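Local coordinates for methyl-accepting chemotaxis protein (Vibrio cholerae, PDB 6CEQ), which probably senses oxygen for signal transduction as a chemoreceptor carrying two heme-binding PAS domains, of which the second is described here, at residues 29-33 with 43-48; 8-14 with 101-107; 72-76 with 88-92. Residues are numbered along the deposited sequence.

Contact 1 of 3, residues 29-33 with 43-48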
loop_
_atom_site.group_PDB
_atom_site.type_symbol
_atom_site.label_atom_id
_atom_site.label_comp_id
_atom_site.label_asym_id
_atom_site.label_seq_id
_atom_site.Cartn_x
_atom_site.Cartn_y
_atom_site.Cartn_z
ATOM N N LEU A 29 -1.661 2.025 10.904
ATOM C CA LEU A 29 -1.961 0.597 10.873
ATOM C C LEU A 29 -1.853 -0.018 12.256
ATOM O O LEU A 29 -2.543 -1.000 12.556
ATOM C CB LEU A 29 -1.028 -0.126 9.901
ATOM C CG LEU A 29 -1.102 0.294 8.431
ATOM C CD1 LEU A 29 -0.155 -0.545 7.579
ATOM C CD2 LEU A 29 -2.525 0.249 7.899
ATOM N N THR A 30 -0.993 0.537 13.108
ATOM C CA THR A 30 -0.931 0.077 14.489
ATOM C C THR A 30 -2.199 0.467 15.236
ATOM O O THR A 30 -2.788 -0.356 15.947
ATOM C CB THR A 30 0.317 0.646 15.165
ATOM O OG1 THR A 30 1.464 0.257 14.402
ATOM C CG2 THR A 30 0.456 0.091 16.575
ATOM N N HIS A 31 -2.643 1.716 15.067
ATOM C CA HIS A 31 -3.908 2.152 15.649
ATOM C C HIS A 31 -5.067 1.275 15.183
ATOM O O HIS A 31 -5.930 0.889 15.986
ATOM C CB HIS A 31 -4.163 3.607 15.267
ATOM C CG HIS A 31 -5.401 4.187 15.869
ATOM N ND1 HIS A 31 -5.948 5.376 15.432
ATOM C CD2 HIS A 31 -6.184 3.773 16.891
ATOM C CE1 HIS A 31 -7.025 5.651 16.140
ATOM N NE2 HIS A 31 -7.192 4.693 17.036
ATOM N N ARG A 32 -5.091 0.931 13.898
ATOM C CA ARG A 32 -6.195 0.197 13.293
ATOM C C ARG A 32 -5.999 -1.309 13.318
ATOM O O ARG A 32 -6.712 -2.017 12.604
ATOM C CB ARG A 32 -6.400 0.642 11.842
ATOM C CG ARG A 32 -6.849 2.063 11.683
ATOM C CD ARG A 32 -8.063 2.343 12.538
ATOM N NE ARG A 32 -8.599 3.668 12.278
ATOM C CZ ARG A 32 -9.220 4.403 13.189
ATOM N NH1 ARG A 32 -9.381 3.933 14.423
ATOM N NH2 ARG A 32 -9.674 5.605 12.871
ATOM N N GLU A 33 -5.055 -1.820 14.107
ATOM C CA GLU A 33 -4.867 -3.268 14.148
ATOM C C GLU A 33 -6.121 -4.035 14.575
ATOM O O GLU A 33 -6.291 -5.171 14.087
ATOM C CB GLU A 33 -3.650 -3.609 15.031
ATOM C CG GLU A 33 -2.380 -3.916 14.200
ATOM C CD GLU A 33 -1.080 -3.889 15.007
ATOM O OE1 GLU A 33 -1.148 -3.790 16.250
ATOM O OE2 GLU A 33 0.013 -3.966 14.393
ATOM N N PHE A 43 -2.191 -10.150 11.116
ATOM C CA PHE A 43 -1.589 -8.890 10.694
ATOM C C PHE A 43 -0.758 -8.245 11.802
ATOM O O PHE A 43 -1.209 -8.119 12.942
ATOM C CB PHE A 43 -2.692 -7.932 10.242
ATOM C CG PHE A 43 -2.187 -6.627 9.711
ATOM C CD1 PHE A 43 -1.837 -6.496 8.375
ATOM C CD2 PHE A 43 -2.077 -5.523 10.541
ATOM C CE1 PHE A 43 -1.379 -5.290 7.881
ATOM C CE2 PHE A 43 -1.616 -4.316 10.053
ATOM C CZ PHE A 43 -1.267 -4.199 8.722
ATOM N N LYS A 44 0.473 -7.865 11.453
ATOM C CA LYS A 44 1.327 -7.028 12.292
ATOM C C LYS A 44 1.997 -5.989 11.401
ATOM O O LYS A 44 2.775 -6.343 10.509
ATOM C CB LYS A 44 2.375 -7.852 13.043
ATOM C CG LYS A 44 1.829 -8.965 13.920
ATOM C CD LYS A 44 2.951 -9.763 14.577
ATOM C CE LYS A 44 2.495 -10.377 15.898
ATOM N NZ LYS A 44 1.086 -10.033 16.240
ATOM N N ALA A 45 1.703 -4.710 11.653
ATOM C CA ALA A 45 2.170 -3.636 10.775
ATOM C C ALA A 45 3.694 -3.572 10.690
ATOM O O ALA A 45 4.251 -3.303 9.618
ATOM C CB ALA A 45 1.610 -2.294 11.253
ATOM N N ALA A 46 4.391 -3.810 11.807
ATOM C CA ALA A 46 5.852 -3.708 11.851
ATOM C C ALA A 46 6.539 -4.858 11.138
ATOM O O ALA A 46 7.771 -4.843 10.988
ATOM C CB ALA A 46 6.323 -3.643 13.310
ATOM N N GLU A 47 5.736 -5.815 10.668
ATOM C CA GLU A 47 6.156 -7.079 10.081
ATOM C C GLU A 47 5.875 -7.139 8.578
ATOM O O GLU A 47 6.086 -8.188 7.959
ATOM C CB GLU A 47 5.350 -8.189 10.780
ATOM C CG GLU A 47 5.541 -8.369 12.307
ATOM C CD GLU A 47 6.138 -9.731 12.680
ATOM O OE1 GLU A 47 5.848 -10.724 11.944
ATOM O OE2 GLU A 47 6.860 -9.850 13.707
ATOM N N LEU A 48 5.455 -6.023 7.968
ATOM C CA LEU A 48 5.023 -6.016 6.569
ATOM C C LEU A 48 6.189 -5.968 5.592
ATOM O O LEU A 48 6.111 -6.541 4.500
ATOM C CB LEU A 48 4.106 -4.819 6.324
ATOM C CG LEU A 48 2.734 -4.843 6.980
ATOM C CD1 LEU A 48 2.005 -3.538 6.681
ATOM C CD2 LEU A 48 1.919 -6.026 6.481
HETATM O O HOH W 1 3.146 -3.932 14.626
#
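This is a small, mainly apolar helix-to-loop contact at the edge of the domain, where the C-terminal turn of helix 23-31 and the start of helix 33-39 meet the loop ahead of helix 60-68. L29 points into the loop: its CB lies 3.7 Å from A45 CB, and its CD1 3.8 Å from L48 CD1. L29 CD1 also lies 4.0 Å from F43 CZ, at the ring's edge, as E33 CG does from F43 CD2 (4.0 Å). E33 OE2 accepts a weak, nearly linear hydrogen bond from A45 N (3.3 Å), and water 1 joins E33 OE2 to A46 N (3.1 Å to each), so one carboxylate oxygen serves two successive amides of the 3-10 turn 45-47, A45 directly and A46 through the water. L36 of helix 33-39 packs on both L29 and F43, and F43 also touches the heme. The arrangement belongs to the helical side of a PAS domain, whose helices and loops close over the cofactor facing the sheet.

Contact 2 of 3, residues 8-14 with 101-107. Unlike the reference sequence in segment 101-107: L107 (reference Trp). With HEM (protoporphyrin IX containing Fe), chain D.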
loop_
_atom_site.group_PDB
_atom_site.type_symbol
_atom_site.label_atom_id
_atom_site.label_comp_id
_atom_site.label_asym_id
_atom_site.label_seq_id
_atom_site.Cartn_x
_atom_site.Cartn_y
_atom_site.Cartn_z
ATOM N N ASN A 8 0.422 8.986 4.113
ATOM C CA ASN A 8 0.602 7.554 4.364
ATOM C C ASN A 8 1.183 6.906 3.118
ATOM O O ASN A 8 0.526 6.884 2.069
ATOM C CB ASN A 8 -0.718 6.875 4.723
ATOM C CG ASN A 8 -1.407 7.536 5.883
ATOM O OD1 ASN A 8 -0.823 7.692 6.954
ATOM N ND2 ASN A 8 -2.648 7.948 5.679
ATOM N N LEU A 9 2.400 6.374 3.231
ATOM C CA LEU A 9 3.147 5.893 2.075
ATOM C C LEU A 9 3.674 4.484 2.307
ATOM O O LEU A 9 4.129 4.146 3.407
ATOM C CB LEU A 9 4.342 6.800 1.749
ATOM C CG LEU A 9 4.122 8.264 1.378
ATOM C CD1 LEU A 9 5.472 8.902 1.103
ATOM C CD2 LEU A 9 3.196 8.410 0.172
ATOM N N MET A 10 3.654 3.681 1.246
ATOM C CA MET A 10 4.172 2.319 1.278
ATOM C C MET A 10 4.832 2.050 -0.067
ATOM O O MET A 10 4.261 2.404 -1.097
ATOM C CB MET A 10 3.024 1.338 1.549
ATOM C CG MET A 10 3.378 -0.104 1.671
ATOM S SD MET A 10 1.966 -0.939 2.425
ATOM C CE MET A 10 0.570 -0.174 1.662
ATOM N N MET A 11 6.024 1.440 -0.070
ATOM C CA MET A 11 6.769 1.176 -1.304
ATOM C C MET A 11 7.045 -0.317 -1.479
ATOM O O MET A 11 7.301 -1.029 -0.503
ATOM C CB MET A 11 8.103 1.943 -1.309
ATOM C CG MET A 11 7.962 3.461 -1.226
ATOM S SD MET A 11 9.379 4.247 -0.435
ATOM C CE MET A 11 10.744 3.301 -1.096
ATOM N N ALA A 12 7.013 -0.792 -2.728
ATOM C CA ALA A 12 7.343 -2.181 -3.041
ATOM C C ALA A 12 8.277 -2.234 -4.246
ATOM O O ALA A 12 8.382 -1.279 -5.014
ATOM C CB ALA A 12 6.081 -3.011 -3.317
ATOM N N ASP A 13 8.965 -3.365 -4.415
ATOM C CA ASP A 13 9.777 -3.533 -5.612
ATOM C C ASP A 13 8.940 -4.134 -6.741
ATOM O O ASP A 13 7.740 -4.384 -6.594
ATOM C CB ASP A 13 11.038 -4.360 -5.333
ATOM C CG ASP A 13 10.749 -5.796 -4.886
ATOM O OD1 ASP A 13 9.616 -6.299 -5.059
ATOM O OD2 ASP A 13 11.692 -6.438 -4.366
ATOM N N LYS A 14 9.584 -4.331 -7.901
ATOM C CA LYS A 14 8.884 -4.836 -9.083
ATOM C C LYS A 14 8.289 -6.221 -8.857
ATOM O O LYS A 14 7.249 -6.546 -9.438
ATOM C CB LYS A 14 9.839 -4.870 -10.277
ATOM C CG LYS A 14 9.932 -3.555 -10.998
ATOM C CD LYS A 14 10.528 -3.720 -12.389
ATOM C CE LYS A 14 11.918 -4.323 -12.314
ATOM N NZ LYS A 14 12.518 -4.494 -13.665
ATOM N N ILE A 101 11.520 1.023 -10.683
ATOM C CA ILE A 101 11.990 0.301 -9.501
ATOM C C ILE A 101 10.852 -0.494 -8.877
ATOM O O ILE A 101 11.065 -1.558 -8.283
ATOM C CB ILE A 101 12.567 1.275 -8.452
ATOM C CG1 ILE A 101 13.866 1.911 -8.923
ATOM C CG2 ILE A 101 12.797 0.582 -7.113
ATOM C CD1 ILE A 101 14.405 2.900 -7.905
ATOM N N GLY A 102 9.641 0.032 -8.972
ATOM C CA GLY A 102 8.526 -0.539 -8.267
ATOM C C GLY A 102 7.521 0.525 -7.891
ATOM O O GLY A 102 7.758 1.718 -8.069
ATOM N N PRO A 103 6.373 0.107 -7.368
ATOM C CA PRO A 103 5.300 1.060 -7.076
ATOM C C PRO A 103 5.470 1.727 -5.719
ATOM O O PRO A 103 5.982 1.138 -4.764
ATOM C CB PRO A 103 4.050 0.174 -7.079
ATOM C CG PRO A 103 4.567 -1.150 -6.564
ATOM C CD PRO A 103 5.969 -1.286 -7.103
ATOM N N ALA A 104 5.032 2.979 -5.654
ATOM C CA ALA A 104 4.826 3.690 -4.397
ATOM C C ALA A 104 3.338 3.971 -4.246
ATOM O O ALA A 104 2.686 4.405 -5.198
ATOM C CB ALA A 104 5.625 4.993 -4.352
ATOM N N LEU A 105 2.810 3.707 -3.060
ATOM C CA LEU A 105 1.396 3.851 -2.759
ATOM C C LEU A 105 1.211 4.970 -1.750
ATOM O O LEU A 105 1.903 5.001 -0.725
ATOM C CB LEU A 105 0.823 2.579 -2.145
ATOM C CG LEU A 105 0.205 1.386 -2.851
ATOM C CD1 LEU A 105 -0.700 0.729 -1.841
ATOM C CD2 LEU A 105 -0.574 1.757 -4.105
ATOM N N GLN A 106 0.281 5.871 -2.024
ATOM C CA GLN A 106 -0.192 6.824 -1.023
ATOM C C GLN A 106 -1.650 6.511 -0.714
ATOM O O GLN A 106 -2.458 6.349 -1.632
ATOM C CB GLN A 106 -0.053 8.270 -1.496
ATOM C CG GLN A 106 -0.484 9.275 -0.435
ATOM C CD GLN A 106 0.064 10.668 -0.672
ATOM O OE1 GLN A 106 0.844 10.894 -1.594
ATOM N NE2 GLN A 106 -0.348 11.615 0.170
ATOM N N LEU A 107 -1.987 6.434 0.570
ATOM C CA LEU A 107 -3.344 6.133 1.004
ATOM C C LEU A 107 -3.894 7.326 1.768
ATOM O O LEU A 107 -3.259 7.799 2.720
ATOM C CB LEU A 107 -3.381 4.889 1.894
ATOM C CG LEU A 107 -2.941 3.553 1.287
ATOM C CD1 LEU A 107 -3.012 2.470 2.335
ATOM C CD2 LEU A 107 -3.795 3.159 0.083
HETATM C CHA HEM D . -5.928 -2.513 -3.244
HETATM C CHB HEM D . -1.280 -2.324 -4.592
HETATM C CHC HEM D . -0.095 -3.017 0.098
HETATM C CHD HEM D . -4.495 -4.959 0.700
HETATM C C1A HEM D . -4.776 -2.262 -3.956
HETATM C C2A HEM D . -4.724 -1.603 -5.200
HETATM C C3A HEM D . -3.421 -1.545 -5.588
HETATM C C4A HEM D . -2.653 -2.175 -4.589
HETATM C CMA HEM D . -2.898 -0.925 -6.858
HETATM C CAA HEM D . -5.902 -1.056 -5.964
HETATM C CBA HEM D . -6.645 -2.207 -6.646
HETATM C CGA HEM D . -7.913 -1.685 -7.271
HETATM O O1A HEM D . -8.507 -0.711 -6.760
HETATM O O2A HEM D . -8.370 -2.227 -8.301
HETATM C C1B HEM D . -0.570 -2.424 -3.387
HETATM C C2B HEM D . 0.823 -2.163 -3.293
HETATM C C3B HEM D . 1.182 -2.348 -1.990
HETATM C C4B HEM D . -0.056 -2.738 -1.273
HETATM C CMB HEM D . 1.735 -1.757 -4.422
HETATM C CAB HEM D . 2.528 -2.194 -1.411
HETATM C CBB HEM D . 3.281 -1.151 -1.748
HETATM C C1C HEM D . -1.188 -3.638 0.695
HETATM C C2C HEM D . -1.267 -4.089 2.021
HETATM C C3C HEM D . -2.527 -4.645 2.195
HETATM C C4C HEM D . -3.215 -4.527 0.955
HETATM C CMC HEM D . -0.184 -3.987 3.065
HETATM C CAC HEM D . -3.054 -5.245 3.433
HETATM C CBC HEM D . -2.798 -4.679 4.608
HETATM C C1D HEM D . -5.255 -4.367 -0.311
HETATM C C2D HEM D . -6.720 -4.457 -0.346
HETATM C C3D HEM D . -7.115 -3.779 -1.439
HETATM C C4D HEM D . -5.895 -3.269 -2.076
HETATM C CMD HEM D . -7.604 -5.170 0.644
HETATM C CAD HEM D . -8.530 -3.582 -1.915
HETATM C CBD HEM D . -9.170 -4.942 -2.195
HETATM C CGD HEM D . -8.344 -5.687 -3.212
HETATM O O1D HEM D . -7.756 -6.743 -2.888
HETATM O O2D HEM D . -8.246 -5.251 -4.380
HETATM N NA HEM D . -3.496 -2.605 -3.599
HETATM N NB HEM D . -1.049 -2.757 -2.179
HETATM N NC HEM D . -2.371 -3.912 0.070
HETATM N ND HEM D . -4.825 -3.652 -1.361
HETATM FE FE HEM D . -3.055 -3.238 -1.778
HETATM O O HOH W 2 -1.751 10.262 2.585
HETATM O O HOH W 3 -3.180 -0.927 -0.701
#
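One wall of the heme pocket is built here, from the antiparallel pairing of the first and last strands of the PAS sheet. M10 and L105 form a hydrogen-bonded pair, M10 N to L105 O at 2.9 Å and L105 N to M10 O at 2.8 Å; A12 N to P103 O (3.0 Å) follows. At the far end L107 N donates to N8 O (3.0 Å) and the side-chain N8 ND2 to L107 O (3.0 Å). A CB on G102 would clash with A12 O and, at phi/psi 149°/173°, with I101 O, requiring glycine. M10 CE meets L105 CD1 at 3.8 Å on the pocket face, and both methyls touch heme: M10 CE to CHC 3.3 Å, L105 CD1 to C1B 3.5 Å. Iron-bound water 3 lies 3.2 Å from L105 CD1. L107 replaces the reference Trp on this face. Strand 8-12 is flanked by strand 18-21 and strand 100-109 by 84-94, while L25 of helix 23-31 packs against N8 and M10.

Contact 3 of 3, residues 72-76 with 88-92. With HEM (protoporphyrin IX containing Fe), chain D.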
loop_
_atom_site.group_PDB
_atom_site.type_symbol
_atom_site.label_atom_id
_atom_site.label_comp_id
_atom_site.label_asym_id
_atom_site.label_seq_id
_atom_site.Cartn_x
_atom_site.Cartn_y
_atom_site.Cartn_z
ATOM N N ARG A 72 1.101 2.553 -17.645
ATOM C CA ARG A 72 -0.278 2.864 -17.288
ATOM C C ARG A 72 -0.411 3.467 -15.895
ATOM O O ARG A 72 -1.532 3.769 -15.471
ATOM C CB ARG A 72 -1.167 1.621 -17.401
ATOM C CG ARG A 72 -1.128 0.983 -18.785
ATOM C CD ARG A 72 -2.218 -0.068 -18.979
ATOM N NE ARG A 72 -2.139 -1.225 -18.091
ATOM C CZ ARG A 72 -1.838 -2.452 -18.506
ATOM N NH1 ARG A 72 -1.578 -2.670 -19.788
ATOM N NH2 ARG A 72 -1.801 -3.463 -17.647
ATOM N N LEU A 73 0.692 3.675 -15.196
ATOM C CA LEU A 73 0.655 4.409 -13.942
ATOM C C LEU A 73 0.788 5.892 -14.258
ATOM O O LEU A 73 1.313 6.260 -15.317
ATOM C CB LEU A 73 1.783 3.968 -12.996
ATOM C CG LEU A 73 1.809 2.518 -12.503
ATOM C CD1 LEU A 73 2.996 2.206 -11.581
ATOM C CD2 LEU A 73 0.512 2.257 -11.756
ATOM N N PRO A 74 0.283 6.783 -13.395
ATOM C CA PRO A 74 -0.355 6.562 -12.089
ATOM C C PRO A 74 -1.742 5.912 -12.129
ATOM O O PRO A 74 -2.499 6.045 -13.100
ATOM C CB PRO A 74 -0.438 7.977 -11.500
ATOM C CG PRO A 74 -0.492 8.871 -12.678
ATOM C CD PRO A 74 0.353 8.215 -13.743
ATOM N N PHE A 75 -2.047 5.179 -11.062
ATOM C CA PHE A 75 -3.316 4.489 -10.879
ATOM C C PHE A 75 -3.992 5.020 -9.624
ATOM O O PHE A 75 -3.337 5.199 -8.597
ATOM C CB PHE A 75 -3.095 2.964 -10.770
ATOM C CG PHE A 75 -4.351 2.178 -10.529
ATOM C CD1 PHE A 75 -5.073 1.659 -11.590
ATOM C CD2 PHE A 75 -4.808 1.954 -9.238
ATOM C CE1 PHE A 75 -6.225 0.935 -11.370
ATOM C CE2 PHE A 75 -5.964 1.222 -9.008
ATOM C CZ PHE A 75 -6.669 0.713 -10.072
ATOM N N THR A 76 -5.303 5.280 -9.698
ATOM C CA THR A 76 -6.050 5.746 -8.537
ATOM C C THR A 76 -7.312 4.924 -8.359
ATOM O O THR A 76 -7.915 4.462 -9.333
ATOM C CB THR A 76 -6.447 7.221 -8.638
ATOM O OG1 THR A 76 -7.402 7.392 -9.696
ATOM C CG2 THR A 76 -5.225 8.083 -8.914
ATOM N N LEU A 88 -6.726 5.601 -2.869
ATOM C CA LEU A 88 -5.418 5.046 -3.179
ATOM C C LEU A 88 -4.801 5.728 -4.388
ATOM O O LEU A 88 -5.473 5.953 -5.402
ATOM C CB LEU A 88 -5.528 3.539 -3.450
ATOM C CG LEU A 88 -4.294 2.789 -3.961
ATOM C CD1 LEU A 88 -4.319 1.369 -3.410
ATOM C CD2 LEU A 88 -4.224 2.749 -5.492
ATOM N N THR A 89 -3.505 6.014 -4.295
ATOM C CA THR A 89 -2.727 6.476 -5.436
ATOM C C THR A 89 -1.491 5.604 -5.565
ATOM O O THR A 89 -0.770 5.413 -4.587
ATOM C CB THR A 89 -2.305 7.934 -5.273
ATOM O OG1 THR A 89 -3.464 8.724 -5.004
ATOM C CG2 THR A 89 -1.638 8.428 -6.550
ATOM N N CYS A 90 -1.251 5.078 -6.767
ATOM C CA CYS A 90 -0.075 4.263 -7.050
ATOM C C CYS A 90 0.734 4.940 -8.150
ATOM O O CYS A 90 0.206 5.202 -9.235
ATOM C CB CYS A 90 -0.493 2.855 -7.481
ATOM S SG CYS A 90 0.879 1.711 -7.682
ATOM N N ILE A 91 2.004 5.224 -7.869
ATOM C CA ILE A 91 2.883 5.903 -8.814
ATOM C C ILE A 91 4.126 5.050 -9.032
ATOM O O ILE A 91 4.488 4.206 -8.206
ATOM C CB ILE A 91 3.276 7.319 -8.340
ATOM C CG1 ILE A 91 4.022 7.252 -7.006
ATOM C CG2 ILE A 91 2.046 8.196 -8.206
ATOM C CD1 ILE A 91 5.529 7.425 -7.128
ATOM N N ALA A 92 4.790 5.286 -10.164
ATOM C CA ALA A 92 5.998 4.551 -10.500
ATOM C C ALA A 92 7.203 5.202 -9.836
ATOM O O ALA A 92 7.424 6.408 -9.978
ATOM C CB ALA A 92 6.194 4.509 -12.023
HETATM C CHA HEM D . -5.928 -2.513 -3.244
HETATM C CHB HEM D . -1.280 -2.324 -4.592
HETATM C CHC HEM D . -0.095 -3.017 0.098
HETATM C CHD HEM D . -4.495 -4.959 0.700
HETATM C C1A HEM D . -4.776 -2.262 -3.956
HETATM C C2A HEM D . -4.724 -1.603 -5.200
HETATM C C3A HEM D . -3.421 -1.545 -5.588
HETATM C C4A HEM D . -2.653 -2.175 -4.589
HETATM C CMA HEM D . -2.898 -0.925 -6.858
HETATM C CAA HEM D . -5.902 -1.056 -5.964
HETATM C CBA HEM D . -6.645 -2.207 -6.646
HETATM C CGA HEM D . -7.913 -1.685 -7.271
HETATM O O1A HEM D . -8.507 -0.711 -6.760
HETATM O O2A HEM D . -8.370 -2.227 -8.301
HETATM C C1B HEM D . -0.570 -2.424 -3.387
HETATM C C2B HEM D . 0.823 -2.163 -3.293
HETATM C C3B HEM D . 1.182 -2.348 -1.990
HETATM C C4B HEM D . -0.056 -2.738 -1.273
HETATM C CMB HEM D . 1.735 -1.757 -4.422
HETATM C CAB HEM D . 2.528 -2.194 -1.411
HETATM C CBB HEM D . 3.281 -1.151 -1.748
HETATM C C1C HEM D . -1.188 -3.638 0.695
HETATM C C2C HEM D . -1.267 -4.089 2.021
HETATM C C3C HEM D . -2.527 -4.645 2.195
HETATM C C4C HEM D . -3.215 -4.527 0.955
HETATM C CMC HEM D . -0.184 -3.987 3.065
HETATM C CAC HEM D . -3.054 -5.245 3.433
HETATM C CBC HEM D . -2.798 -4.679 4.608
HETATM C C1D HEM D . -5.255 -4.367 -0.311
HETATM C C2D HEM D . -6.720 -4.457 -0.346
HETATM C C3D HEM D . -7.115 -3.779 -1.439
HETATM C C4D HEM D . -5.895 -3.269 -2.076
HETATM C CMD HEM D . -7.604 -5.170 0.644
HETATM C CAD HEM D . -8.530 -3.582 -1.915
HETATM C CBD HEM D . -9.170 -4.942 -2.195
HETATM C CGD HEM D . -8.344 -5.687 -3.212
HETATM O O1D HEM D . -7.756 -6.743 -2.888
HETATM O O2D HEM D . -8.246 -5.251 -4.380
HETATM N NA HEM D . -3.496 -2.605 -3.599
HETATM N NB HEM D . -1.049 -2.757 -2.179
HETATM N NC HEM D . -2.371 -3.912 0.070
HETATM N ND HEM D . -4.825 -3.652 -1.361
HETATM FE FE HEM D . -3.055 -3.238 -1.778
HETATM O O HOH W 3 -3.180 -0.927 -0.701
#
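F75 lays the edge of its ring against L88, with F75 CD2 3.9 Å from L88 CD2, and both residues reach the heme: L88 CD1 is 3.5 Å from HEM C2A and F75 CE2 is 3.8 Å from HEM CAA, the first carbon of a propionate arm. L88 CD1 also lies 3.7 Å from the iron-bound water 3. The backbone beneath is an antiparallel strand pair. F75 and C90 form its hydrogen-bonded pair, F75 N donating to C90 O at 2.9 Å and C90 N to F75 O at 2.8 Å, with F75 CB 4.2 Å from C90 CB on the pocket face. T76 and T89 form the next, non-hydrogen-bonded pair and place their side chains on the opposite face, where T76 CG2 and T89 CG2 stand 4.3 Å apart. CA-H...O contacts flank the F75-C90 pair, T76 CA to L88 O and P74 CA to C90 O, both at 3.2 Å. Before the strand, a cis peptide bond precedes P74, and L73 leans over the partner strand, its CD1 4.0 Å from A92 CB and its CD2 4.1 Å from C90 SG. P74 CB touches I91 CG2 at 4.1 Å. The pair forms part of the beta hairpin of strands 75-81 and 84-94. Strand 75-81 is at the edge of the sheet within this chain, whereas 84-94 pairs on its other side with strand 100-109, and I66 of helix 60-68 packs against L73 and F75.

How the contacts relate
Contacts 2 and 3 are neighbouring parts of one antiparallel sheet, their centres about 9 Å apart, joined where strand 84-94 meets strand 100-109: Q106 N lies 2.8 Å from T89 O and I91 N 2.9 Å from A104 O, both probable hydrogen bonds. Contact 1 stands apart among the helices, its centre about 17 Å from that of contact 2 and 23 Å from that of contact 3, across the chain's centre from the latter. Along the chain, contact 2 pairs the first strand with the last and encloses contact 1, then contact 3. All three supply heme-pocket residues, so sheet and helical side together enclose the cofactor, consistent with a PAS oxygen sensor.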